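Local coordinates for protein MucR Phosphodiesterase (Pseudomonas aeruginosa, PDB 5M1T) that is a phosphodiesterase built on an EAL domain, whose pocket holds the ligand C2E beside two magnesium ions, at residues L37-A40 with L41-Q45; G76-P80 with G81-P85; L101-A104 with C105-R109; L155-T158 with E159-M163; P270-A273 with E274-L277. One frame throughout, in Å; residues are numbered along the deposited sequence.

Interaction 1: residues L37-A40 with L41-Q45; sequences LRQA and LERRQ
Arg43 lays its aliphatic stem against the side chain of Gln39, four residues back, with Arg43 CG 3.7 Å from Gln39 CG. The pair sits where the EAL-domain chain leaves helix 32-38, in a tail bonded as a Schellman motif. Gln45 N reaches back five residues to Ala40 O (3.0 Å), Arg44 N bonds Leu41 O inside it, and Arg44 takes the left-handed backbone conformation (phi 53°) that such a reversal needs. A type I turn from Leu41 to Arg44 forms the bend.

Just before it the helical bonding is opened by water. One water donates to Leu37 O and accepts from Leu41 N, and a second joins Arg38 O and Glu42 N in the same manner, each inserted where a direct four-residue bond would run. The direct pattern resumes with Arg43 N to Gln39 O at 2.9 Å. Ala40 packs against Trp70 and Leu46, and the amide OE1 of Gln45 is bonded to Trp70 NE1, which ties the turn to strand 61-72.

On the outer side, the bends in the Arg43 chain (chi2 -89°) turn its guanidinium nearly perpendicular to the Gln39 amide, the planes 83° apart. Glu42 CG lies above one guanidinium face, offset toward its rim, while Gln39 NE2 lies at its edge, 3.9 Å from Arg43 NE.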
# COMPACT_ATOMS: atom_id res chain seq x y z
N LEU A 37 17.44 12.72 -10.89
CA LEU A 37 16.63 12.44 -9.71
C LEU A 37 17.16 11.26 -8.88
O LEU A 37 17.14 11.31 -7.64
CB LEU A 37 15.16 12.21 -10.06
CG LEU A 37 14.21 11.93 -8.88
CD1 LEU A 37 14.16 13.10 -7.92
CD2 LEU A 37 12.82 11.61 -9.40
N ARG A 38 17.64 10.23 -9.56
CA ARG A 38 18.28 9.09 -8.91
C ARG A 38 19.38 9.52 -7.99
O ARG A 38 19.57 8.91 -6.94
CB ARG A 38 18.96 8.18 -9.92
CG ARG A 38 18.08 7.21 -10.68
CD ARG A 38 18.99 6.15 -11.29
NE ARG A 38 18.63 5.80 -12.65
CZ ARG A 38 17.69 4.91 -12.98
NH1 ARG A 38 16.98 4.27 -12.04
NH2 ARG A 38 17.47 4.66 -14.27
N GLN A 39 20.17 10.51 -8.39
CA GLN A 39 21.30 10.87 -7.56
C GLN A 39 21.03 12.07 -6.65
O GLN A 39 21.96 12.53 -5.99
CB GLN A 39 22.54 11.11 -8.41
CG GLN A 39 22.54 12.40 -9.20
CD GLN A 39 23.82 12.54 -10.02
OE1 GLN A 39 24.56 11.58 -10.18
NE2 GLN A 39 24.07 13.73 -10.56
N ALA A 40 19.78 12.55 -6.61
CA ALA A 40 19.47 13.80 -5.91
C ALA A 40 19.74 13.75 -4.40
O ALA A 40 20.25 14.71 -3.83
CB ALA A 40 18.03 14.27 -6.19
N LEU A 41 19.40 12.63 -3.75
CA LEU A 41 19.76 12.44 -2.33
C LEU A 41 21.28 12.34 -2.12
O LEU A 41 21.80 12.95 -1.21
CB LEU A 41 19.11 11.17 -1.77
CG LEU A 41 17.61 11.21 -1.56
CD1 LEU A 41 17.11 9.80 -1.29
CD2 LEU A 41 17.30 12.15 -0.41
N GLU A 42 21.98 11.58 -2.96
CA GLU A 42 23.46 11.50 -2.89
C GLU A 42 24.08 12.88 -3.02
O GLU A 42 25.08 13.17 -2.38
CB GLU A 42 24.03 10.57 -3.97
CG GLU A 42 25.56 10.61 -4.12
CD GLU A 42 26.34 10.14 -2.88
OE1 GLU A 42 27.35 10.79 -2.53
OE2 GLU A 42 25.95 9.13 -2.26
N ARG A 43 23.48 13.75 -3.82
CA ARG A 43 24.03 15.07 -4.05
C ARG A 43 23.50 16.14 -3.09
O ARG A 43 23.85 17.29 -3.24
CB ARG A 43 23.74 15.51 -5.50
CG ARG A 43 24.16 14.53 -6.60
CD ARG A 43 25.59 14.73 -7.09
NE ARG A 43 26.22 13.43 -7.38
CZ ARG A 43 27.09 12.78 -6.57
NH1 ARG A 43 27.49 13.29 -5.40
NH2 ARG A 43 27.57 11.60 -6.92
N ARG A 44 22.67 15.76 -2.12
CA ARG A 44 22.01 16.67 -1.15
C ARG A 44 21.26 17.80 -1.82
O ARG A 44 21.23 18.94 -1.36
CB ARG A 44 22.96 17.27 -0.11
CG ARG A 44 23.97 16.31 0.50
CD ARG A 44 23.37 15.14 1.25
NE ARG A 44 24.29 14.76 2.32
CZ ARG A 44 24.01 13.94 3.33
NH1 ARG A 44 22.80 13.37 3.44
NH2 ARG A 44 24.95 13.67 4.23
N GLN A 45 20.64 17.50 -2.95
CA GLN A 45 19.94 18.50 -3.69
C GLN A 45 18.49 18.63 -3.22
O GLN A 45 17.83 19.61 -3.57
CB GLN A 45 20.05 18.17 -5.17
CG GLN A 45 21.48 18.30 -5.70
CD GLN A 45 21.57 17.83 -7.13
OE1 GLN A 45 20.64 17.22 -7.64
NE2 GLN A 45 22.68 18.10 -7.78
O HOH W 1 17.52 10.79 -4.90
O HOH W 2 20.69 9.33 -4.48

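Interaction 2: residues G76-P80 with G81-P85; sequences GLITP and GQFLP. With C2E (9,9'-[(2R,3R,3aS,5S,7aR,9R,10R,10aS,12S,14aR)-3,5,10,12-tetrahydroxy-5,12-dioxidooctahydro-2H,7H-difuro[3,2-d:3',2'-j][1,3,7,9,2,8]tetraoxadiphosphacyclododecine-2,9-diyl]bis(2-amino-1,9-dihydro-6H-purin-6-one)), chain C.
Backbone hydrogen bonds wind residues 79-84 into the start of helix 84-90. Gln82 N bonds Thr79 O at 2.9 Å, and Pro80 O takes two donors. Leu84 N lies in its carbonyl plane at 2.8 Å, whereas Phe83 N comes from above that plane at 3.1 Å. Phe83 holds the N-cap position.

The packing gathers round the Phe83 ring. Pro80 CA sits over one face as a CH-pi contact, 3.9 Å from the ring centroid, and Ile78 CG2 meets the edge, 3.6 Å from Phe83 CD2. The ring reaches back over Pro80 because its CG stands between the backbone N and the carbonyl carbon (chi1 66°). Trp70 adds an edge-to-face partner. Pro80 CB and Leu84 CD1 are pressed tightly together at 3.5 Å.

Contacts with C2E come from carbon atoms of Pro80, Leu84 and, more distantly, Thr79. Leu84 CD1 lies over the face of one guanine, 3.3 Å from C2E N31, and Pro80 CG touches C2E O5A at 3.3 Å. Thr79 approaches the neighbouring phosphate oxygen through CB. The turn thus forms part of the C2E pocket of the EAL domain, a proline-leucine wall beside one base and its sugar.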
# COMPACT_ATOMS: atom_id res chain seq x y z
N GLY A 76 17.71 25.09 -11.20
CA GLY A 76 17.31 25.84 -10.01
C GLY A 76 16.27 25.08 -9.21
O GLY A 76 16.13 23.87 -9.34
N LEU A 77 15.51 25.80 -8.40
CA LEU A 77 14.59 25.20 -7.45
C LEU A 77 13.36 24.59 -8.12
O LEU A 77 12.46 25.29 -8.54
CB LEU A 77 14.17 26.25 -6.44
CG LEU A 77 13.60 25.63 -5.17
CD1 LEU A 77 14.71 25.06 -4.30
CD2 LEU A 77 12.82 26.69 -4.40
N ILE A 78 13.34 23.27 -8.21
CA ILE A 78 12.26 22.56 -8.91
C ILE A 78 11.18 22.15 -7.90
O ILE A 78 11.48 21.68 -6.77
CB ILE A 78 12.81 21.29 -9.59
CG1 ILE A 78 13.96 21.63 -10.52
CG2 ILE A 78 11.73 20.56 -10.37
CD1 ILE A 78 14.45 20.46 -11.37
N THR A 79 9.93 22.33 -8.31
CA THR A 79 8.77 22.00 -7.48
C THR A 79 8.34 20.56 -7.72
O THR A 79 8.54 20.02 -8.79
CB THR A 79 7.57 22.96 -7.73
OG1 THR A 79 7.23 23.01 -9.12
CG2 THR A 79 7.93 24.37 -7.22
N PRO A 80 7.74 19.94 -6.72
CA PRO A 80 7.49 18.52 -6.83
C PRO A 80 6.51 18.08 -7.94
O PRO A 80 6.56 16.94 -8.36
CB PRO A 80 7.00 18.15 -5.43
CG PRO A 80 6.47 19.39 -4.84
CD PRO A 80 7.13 20.54 -5.52
N GLY A 81 5.66 18.96 -8.44
CA GLY A 81 4.81 18.62 -9.58
C GLY A 81 5.64 18.26 -10.80
O GLY A 81 5.17 17.55 -11.70
N GLN A 82 6.88 18.76 -10.84
CA GLN A 82 7.75 18.54 -11.98
C GLN A 82 8.53 17.22 -11.91
O GLN A 82 9.14 16.82 -12.90
CB GLN A 82 8.71 19.70 -12.13
CG GLN A 82 8.02 21.02 -12.40
CD GLN A 82 8.97 22.20 -12.23
OE1 GLN A 82 10.00 22.26 -12.92
NE2 GLN A 82 8.65 23.13 -11.32
N PHE A 83 8.52 16.54 -10.77
CA PHE A 83 9.29 15.29 -10.64
C PHE A 83 8.70 14.20 -9.75
O PHE A 83 9.17 13.08 -9.78
CB PHE A 83 10.72 15.59 -10.17
CG PHE A 83 10.81 16.14 -8.79
CD1 PHE A 83 10.90 15.31 -7.70
CD2 PHE A 83 10.83 17.51 -8.59
CE1 PHE A 83 10.99 15.84 -6.41
CE2 PHE A 83 10.90 18.06 -7.30
CZ PHE A 83 10.99 17.23 -6.21
N LEU A 84 7.68 14.48 -8.95
CA LEU A 84 7.09 13.41 -8.13
C LEU A 84 6.36 12.31 -8.92
O LEU A 84 6.31 11.18 -8.46
CB LEU A 84 6.16 13.98 -7.05
CG LEU A 84 6.82 14.53 -5.78
CD1 LEU A 84 5.75 14.98 -4.82
CD2 LEU A 84 7.67 13.49 -5.09
N PRO A 85 5.79 12.62 -10.10
CA PRO A 85 5.20 11.55 -10.88
C PRO A 85 6.23 10.53 -11.40
O PRO A 85 5.95 9.33 -11.42
CB PRO A 85 4.52 12.28 -12.04
CG PRO A 85 4.28 13.66 -11.51
CD PRO A 85 5.50 13.93 -10.69
P1 C2E C . -0.37 19.67 -1.68
O2P C2E C . -0.30 18.58 -0.65
O1P C2E C . -1.76 20.14 -2.03
O5' C2E C . 0.50 20.89 -1.12
C5' C2E C . 0.03 22.22 -1.24
C4' C2E C . 0.55 22.86 -2.50
O4' C2E C . -0.11 24.14 -2.66
C3' C2E C . 2.04 23.16 -2.45
O3' C2E C . 2.58 23.06 -3.76
C2' C2E C . 2.11 24.60 -1.99
O2' C2E C . 3.30 25.26 -2.40
C1' C2E C . 0.89 25.15 -2.73
N9 C2E C . 0.35 26.38 -2.14
C8 C2E C . 0.19 26.66 -0.84
N7 C2E C . -0.35 27.88 -0.69
C5 C2E C . -0.55 28.39 -1.91
C6 C2E C . -1.09 29.64 -2.46
O6 C2E C . -1.51 30.53 -1.68
N1 C2E C . -1.11 29.77 -3.79
C2 C2E C . -0.65 28.81 -4.62
N2 C2E C . -0.69 29.00 -5.96
N3 C2E C . -0.16 27.64 -4.19
C4 C2E C . -0.08 27.40 -2.86
P11 C2E C . 3.94 22.25 -4.03
O21 C2E C . 4.92 22.58 -2.92
O11 C2E C . 4.49 22.67 -5.35
O5A C2E C . 3.58 20.70 -3.98
C5A C2E C . 2.62 20.19 -4.92
C4A C2E C . 2.19 18.80 -4.50
O4A C2E C . 3.31 17.93 -4.42
C3A C2E C . 1.61 18.76 -3.12
O3A C2E C . 0.26 19.17 -3.08
C2A C2E C . 1.78 17.31 -2.73
O2A C2E C . 0.77 16.49 -3.31
C1A C2E C . 3.09 16.95 -3.39
N91 C2E C . 4.19 16.96 -2.39
C81 C2E C . 4.93 18.00 -1.94
N71 C2E C . 5.86 17.58 -1.05
C51 C2E C . 5.72 16.25 -0.93
C61 C2E C . 6.36 15.16 -0.16
O61 C2E C . 7.29 15.42 0.63
N11 C2E C . 5.90 13.91 -0.34
C21 C2E C . 4.88 13.64 -1.18
N21 C2E C . 4.46 12.36 -1.31
N31 C2E C . 4.24 14.57 -1.91
C41 C2E C . 4.62 15.86 -1.81

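Interaction 3: residues L101-A104 with C105-R109; sequences LDEA and CRQMR
Glu103 and Arg106, neighbours on the surface of helix 93-113, lie side by side and point the same way, joined in a salt bridge. Arg106 grips the carboxylate side-on with two nitrogens: NE bonds Glu103 OE1 at 3.1 Å, and NH2 bonds Glu103 OE2 at 2.9 Å. Both oxygens lie near the guanidinium plane, but that plane is turned 46° from the carboxylate, so NE meets OE1 from above the carboxylate plane while NH2 comes to OE2 on its syn side, still tilted. The bend at chi2 of Glu103 (73°) swings its carboxylate along the helix toward the arginine. Glu103 OE2 has a further donor in a water at 2.7 Å, which also donates to Gln107 OE1 and so links two side chains a helical turn apart.

This helix is the longer of the two helices in the crossover between the parallel strands 61-72 and 120-124 of the TIM-barrel-like EAL fold. Ala104 faces the barrel, its methyl resting on Leu48 of strand 46-55 and on Ile121 and Val123 of strand 120-124; its carbonyl O receives Met108 N at 3.0 Å.

Cys105 lies on a different flank. Its backbone N bonds Leu101 O at 2.9 Å, and its SG comes alongside the leucine, 4.1 Å from Leu101 CD1. Both side chains pack on Ala142 of helix 135-145, and Cys105 also touches His146 and Leu148. Asp102, one residue on from Leu101, directs OD1 to Arg145 and His146.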
# COMPACT_ATOMS: atom_id res chain seq x y z
N LEU A 101 10.34 12.08 5.67
CA LEU A 101 9.82 11.77 7.00
C LEU A 101 10.87 11.95 8.10
O LEU A 101 10.58 12.54 9.13
CB LEU A 101 9.31 10.32 7.01
CG LEU A 101 8.61 9.80 8.27
CD1 LEU A 101 7.43 10.66 8.71
CD2 LEU A 101 8.16 8.39 7.96
N ASP A 102 12.08 11.44 7.86
CA ASP A 102 13.21 11.62 8.79
C ASP A 102 13.50 13.09 9.11
O ASP A 102 13.53 13.47 10.25
CB ASP A 102 14.47 11.01 8.20
CG ASP A 102 15.65 11.12 9.12
OD1 ASP A 102 15.58 10.53 10.22
OD2 ASP A 102 16.63 11.82 8.78
N GLU A 103 13.72 13.89 8.08
CA GLU A 103 14.03 15.31 8.21
C GLU A 103 12.88 16.11 8.83
O GLU A 103 13.11 17.07 9.55
CB GLU A 103 14.35 15.89 6.82
CG GLU A 103 14.58 17.39 6.78
CD GLU A 103 15.91 17.84 7.39
OE1 GLU A 103 16.73 17.01 7.84
OE2 GLU A 103 16.13 19.06 7.45
N ALA A 104 11.65 15.73 8.53
CA ALA A 104 10.50 16.41 9.11
C ALA A 104 10.44 16.10 10.61
O ALA A 104 10.13 16.95 11.44
CB ALA A 104 9.22 15.93 8.43
N CYS A 105 10.69 14.85 10.96
CA CYS A 105 10.66 14.47 12.37
C CYS A 105 11.80 15.12 13.12
O CYS A 105 11.64 15.53 14.25
CB CYS A 105 10.67 12.94 12.54
SG CYS A 105 9.08 12.16 12.11
N ARG A 106 12.95 15.23 12.48
CA ARG A 106 14.13 15.86 13.08
C ARG A 106 13.82 17.30 13.38
O ARG A 106 14.07 17.82 14.49
CB ARG A 106 15.32 15.78 12.14
CG ARG A 106 16.65 16.11 12.81
CD ARG A 106 17.83 16.15 11.84
NE ARG A 106 17.67 17.16 10.80
CZ ARG A 106 17.90 18.48 10.95
NH1 ARG A 106 18.34 18.98 12.11
NH2 ARG A 106 17.68 19.32 9.94
N GLN A 107 13.25 17.96 12.38
CA GLN A 107 12.89 19.36 12.51
C GLN A 107 11.85 19.63 13.59
O GLN A 107 11.98 20.60 14.35
CB GLN A 107 12.40 19.89 11.18
CG GLN A 107 12.33 21.39 11.14
CD GLN A 107 13.69 22.04 11.37
OE1 GLN A 107 14.67 21.74 10.69
NE2 GLN A 107 13.75 22.92 12.34
N MET A 108 10.81 18.80 13.66
CA MET A 108 9.77 19.01 14.66
C MET A 108 10.36 18.86 16.07
O MET A 108 10.10 19.70 16.95
CB MET A 108 8.61 18.04 14.43
CG MET A 108 7.36 18.31 15.28
SD MET A 108 6.65 19.99 15.25
CE MET A 108 6.40 20.19 13.54
N ARG A 109 11.16 17.81 16.28
CA ARG A 109 11.87 17.62 17.53
C ARG A 109 12.65 18.88 17.92
O ARG A 109 12.51 19.38 19.02
CB ARG A 109 12.81 16.43 17.41
CG ARG A 109 13.54 16.03 18.69
CD ARG A 109 12.63 15.42 19.76
NE ARG A 109 12.21 16.41 20.74
CZ ARG A 109 11.08 16.35 21.46
NH1 ARG A 109 10.22 15.35 21.30
NH2 ARG A 109 10.80 17.31 22.34
O HOH W 3 14.52 21.22 7.75

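Interaction 4: residues L155-T158 with E159-M163; sequences LEVT and ESTAM. With MG (magnesium ion), chain D.
Strand 155-158 passes straight into helix 159-163, whose axis turns 82° from it, with Thr158 as N-cap and Ala162 N bonded to Thr158 O at 2.9 Å. Thr158 OG1 stands between its own backbone N and carbonyl carbon (chi1 61°), which brings it over the first helical turn, 3.0 Å from Thr161 OG1; the two side chains meet at about a right angle. A water fastens the corner, accepting from Thr158 N at 3.1 Å and hydrogen-bonded to Thr161 OG1 at 2.7 Å. Val157 packs its CG1 on the same turn, where its approach to Thr161 is modelled too close to be relied on.

Glu156 reaches to the other side of the strand, and its extended chain puts OE1 2.1 Å from a magnesium ion. A water at 2.2 Å from the magnesium ion, C2E O2P at 2.1 Å, Glu65, Asn124 and Asp186 also bind this metal, and Lys207 pairs with Glu156 OE2.

The strand lies between strands 120-124 and 182-188 of the barrel-like EAL sheet, bonded to both. Helix 127-131 packs against Val157 and Thr161 through Phe130, while Glu159 secures the helix start to Ser193, Gly189 and Gly191 after strand 182-188.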
# COMPACT_ATOMS: atom_id res chain seq x y z
N LEU A 155 -0.18 13.05 8.99
CA LEU A 155 0.03 12.44 7.71
C LEU A 155 -1.17 12.77 6.81
O LEU A 155 -2.35 12.57 7.20
CB LEU A 155 0.22 10.95 7.87
CG LEU A 155 1.53 10.56 8.57
CD1 LEU A 155 1.51 9.09 8.92
CD2 LEU A 155 2.77 10.84 7.73
N GLU A 156 -0.86 13.31 5.62
CA GLU A 156 -1.87 13.70 4.64
C GLU A 156 -1.99 12.70 3.46
O GLU A 156 -1.04 12.47 2.73
CB GLU A 156 -1.54 15.10 4.09
CG GLU A 156 -1.49 16.21 5.15
CD GLU A 156 -1.39 17.62 4.58
OE1 GLU A 156 -1.42 17.78 3.32
OE2 GLU A 156 -1.28 18.58 5.40
N VAL A 157 -3.17 12.12 3.31
CA VAL A 157 -3.48 11.23 2.21
C VAL A 157 -4.63 11.88 1.44
O VAL A 157 -5.54 12.49 2.04
CB VAL A 157 -3.91 9.84 2.73
CG1 VAL A 157 -4.10 8.86 1.59
CG2 VAL A 157 -2.84 9.27 3.64
N THR A 158 -4.58 11.83 0.12
CA THR A 158 -5.59 12.56 -0.64
C THR A 158 -6.93 11.82 -0.53
O THR A 158 -6.99 10.62 -0.23
CB THR A 158 -5.22 12.76 -2.14
OG1 THR A 158 -5.08 11.47 -2.79
CG2 THR A 158 -3.94 13.63 -2.30
N GLU A 159 -8.01 12.56 -0.80
CA GLU A 159 -9.34 11.98 -0.91
C GLU A 159 -9.34 10.74 -1.83
O GLU A 159 -9.87 9.71 -1.48
CB GLU A 159 -10.32 13.05 -1.43
CG GLU A 159 -11.79 12.67 -1.25
CD GLU A 159 -12.73 13.72 -1.82
OE1 GLU A 159 -12.21 14.71 -2.39
OE2 GLU A 159 -13.98 13.53 -1.71
N SER A 160 -8.72 10.86 -3.00
CA SER A 160 -8.73 9.78 -3.99
C SER A 160 -8.03 8.58 -3.43
O SER A 160 -8.53 7.48 -3.55
CB SER A 160 -7.95 10.17 -5.25
OG SER A 160 -8.35 11.44 -5.70
N THR A 161 -6.87 8.83 -2.81
CA THR A 161 -6.02 7.75 -2.31
C THR A 161 -6.79 7.00 -1.26
O THR A 161 -6.81 5.77 -1.28
CB THR A 161 -4.68 8.30 -1.78
OG1 THR A 161 -3.90 8.73 -2.89
CG2 THR A 161 -3.88 7.23 -1.00
N ALA A 162 -7.46 7.73 -0.37
CA ALA A 162 -8.12 7.11 0.77
C ALA A 162 -9.34 6.34 0.31
O ALA A 162 -9.63 5.28 0.84
CB ALA A 162 -8.52 8.15 1.81
N MET A 163 -10.06 6.89 -0.65
CA MET A 163 -11.34 6.31 -1.08
C MET A 163 -11.18 5.22 -2.16
O MET A 163 -12.11 4.45 -2.42
CB MET A 163 -12.27 7.42 -1.58
CG MET A 163 -12.73 8.39 -0.48
SD MET A 163 -13.80 7.56 0.71
CE MET A 163 -13.97 8.76 2.02
MG MG D . -0.75 18.22 1.36
O HOH W 4 -2.33 10.45 -1.50
O HOH W 5 -1.56 20.22 1.39

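Interaction 5: residues P270-A273 with E274-L277; sequences PMPA and EQLL
Met271 and Leu276 meet at about a right angle, the methionine chain rising past the single turn of helix 273-276. Its CG stands 4.0 Å from Leu276 CB, and its SD lies 3.8 Å from Leu276 CA, so the thioether rests on the backbone of the leucine as well as on its side chain. Met271 CG occupies the position between its own backbone N and carbonyl carbon (chi1 56°), which directs the chain toward the helix; the bend at chi3 then carries CE to Leu276 CD1 at 4.1 Å.

Pro272 and Gln275 form the second pair, meeting at a slant. Gln275 sends its extended chain back along the helix start until the flat amide lies against the proline ring. Pro272 CG sits over the amide face, 3.9 Å from Gln275 CD, and Pro272 CD lies over the oxygen, 3.5 Å from Gln275 OE1. The ring and the amide therefore meet through a face and not end-on.

Between these pairs the backbone closes the short helix. Pro272 is the N-cap, and its carbonyl O receives Leu276 N at 3.0 Å, nearly along the C=O axis; Ala273 O takes Leu277 N at 3.2 Å. Leu277 is the last residue modelled.

The turn packs against strands 46-55 and 61-72 and helix 93-113 of the barrel-like EAL fold. Leu276 touches Met61 and Val64 of strand 61-72, Met271 is backbone-bonded to Tyr50 of strand 46-55, and Ala273 packs on Trp111 of helix 93-113, while Pro270, just before, belongs to the C2E pocket.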
# COMPACT_ATOMS: atom_id res chain seq x y z
N PRO A 270 5.83 28.70 1.53
CA PRO A 270 6.78 27.67 1.93
C PRO A 270 8.17 28.27 2.00
O PRO A 270 8.54 29.01 1.11
CB PRO A 270 6.71 26.64 0.78
CG PRO A 270 5.35 26.90 0.16
CD PRO A 270 5.13 28.36 0.29
N MET A 271 8.90 27.98 3.07
CA MET A 271 10.27 28.43 3.19
C MET A 271 11.10 27.42 4.01
O MET A 271 10.54 26.59 4.72
CB MET A 271 10.33 29.88 3.73
CG MET A 271 9.64 30.13 5.06
SD MET A 271 9.59 31.89 5.56
CE MET A 271 7.82 32.19 5.30
N PRO A 272 12.43 27.46 3.87
CA PRO A 272 13.28 26.61 4.70
C PRO A 272 13.15 26.93 6.21
O PRO A 272 12.83 28.08 6.59
CB PRO A 272 14.72 26.93 4.22
CG PRO A 272 14.54 27.67 2.95
CD PRO A 272 13.21 28.34 3.00
N ALA A 273 13.38 25.90 7.02
CA ALA A 273 13.15 25.96 8.46
C ALA A 273 13.83 27.18 9.10
O ALA A 273 13.25 27.86 9.93
CB ALA A 273 13.66 24.70 9.11
N GLU A 274 15.06 27.45 8.67
CA GLU A 274 15.81 28.55 9.23
C GLU A 274 15.14 29.91 8.93
O GLU A 274 14.90 30.71 9.85
CB GLU A 274 17.24 28.53 8.73
CG GLU A 274 17.95 29.86 8.93
CD GLU A 274 19.47 29.76 8.86
OE1 GLU A 274 20.00 28.60 8.76
OE2 GLU A 274 20.11 30.87 8.92
N GLN A 275 14.87 30.16 7.64
CA GLN A 275 14.22 31.41 7.23
C GLN A 275 12.87 31.62 7.90
O GLN A 275 12.50 32.74 8.22
CB GLN A 275 14.07 31.47 5.71
CG GLN A 275 15.42 31.50 5.00
CD GLN A 275 15.31 31.44 3.49
OE1 GLN A 275 14.24 31.70 2.92
NE2 GLN A 275 16.43 31.11 2.83
N LEU A 276 12.14 30.53 8.15
CA LEU A 276 10.86 30.60 8.86
C LEU A 276 11.07 31.15 10.27
O LEU A 276 10.29 31.98 10.73
CB LEU A 276 10.19 29.22 8.91
CG LEU A 276 8.82 29.13 9.57
CD1 LEU A 276 7.80 29.90 8.76
CD2 LEU A 276 8.39 27.69 9.73
N LEU A 277 12.13 30.68 10.92
CA LEU A 277 12.61 31.14 12.24
C LEU A 277 11.97 30.32 13.36
O LEU A 277 12.20 29.12 13.48
CB LEU A 277 12.42 32.65 12.46
CG LEU A 277 12.94 33.69 11.44
CD1 LEU A 277 12.52 35.11 11.85
CD2 LEU A 277 14.43 33.67 11.21

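All five contacts are local and follow one another in series; none nests inside or crosses another. Interaction 1 closes the turn between helix 32-38 and strand 46-55. Interaction 2 closes the bend between strand 61-72 and helix 84-90, and touches the first through Leu37 CD1 and Phe83 CD1, 3.9 Å apart. Interaction 3 closes no loop, lying within helix 93-113. Interaction 4 turns the chain from strand 153-158 into helix 159-164, across the chain's centre from interaction 3. Interaction 5 starts the C-terminal helix 273-276 and returns to interaction 3, where Ala273 CB lies 3.5 Å from Gln107 CD, joining the chain's end to helix 93-113.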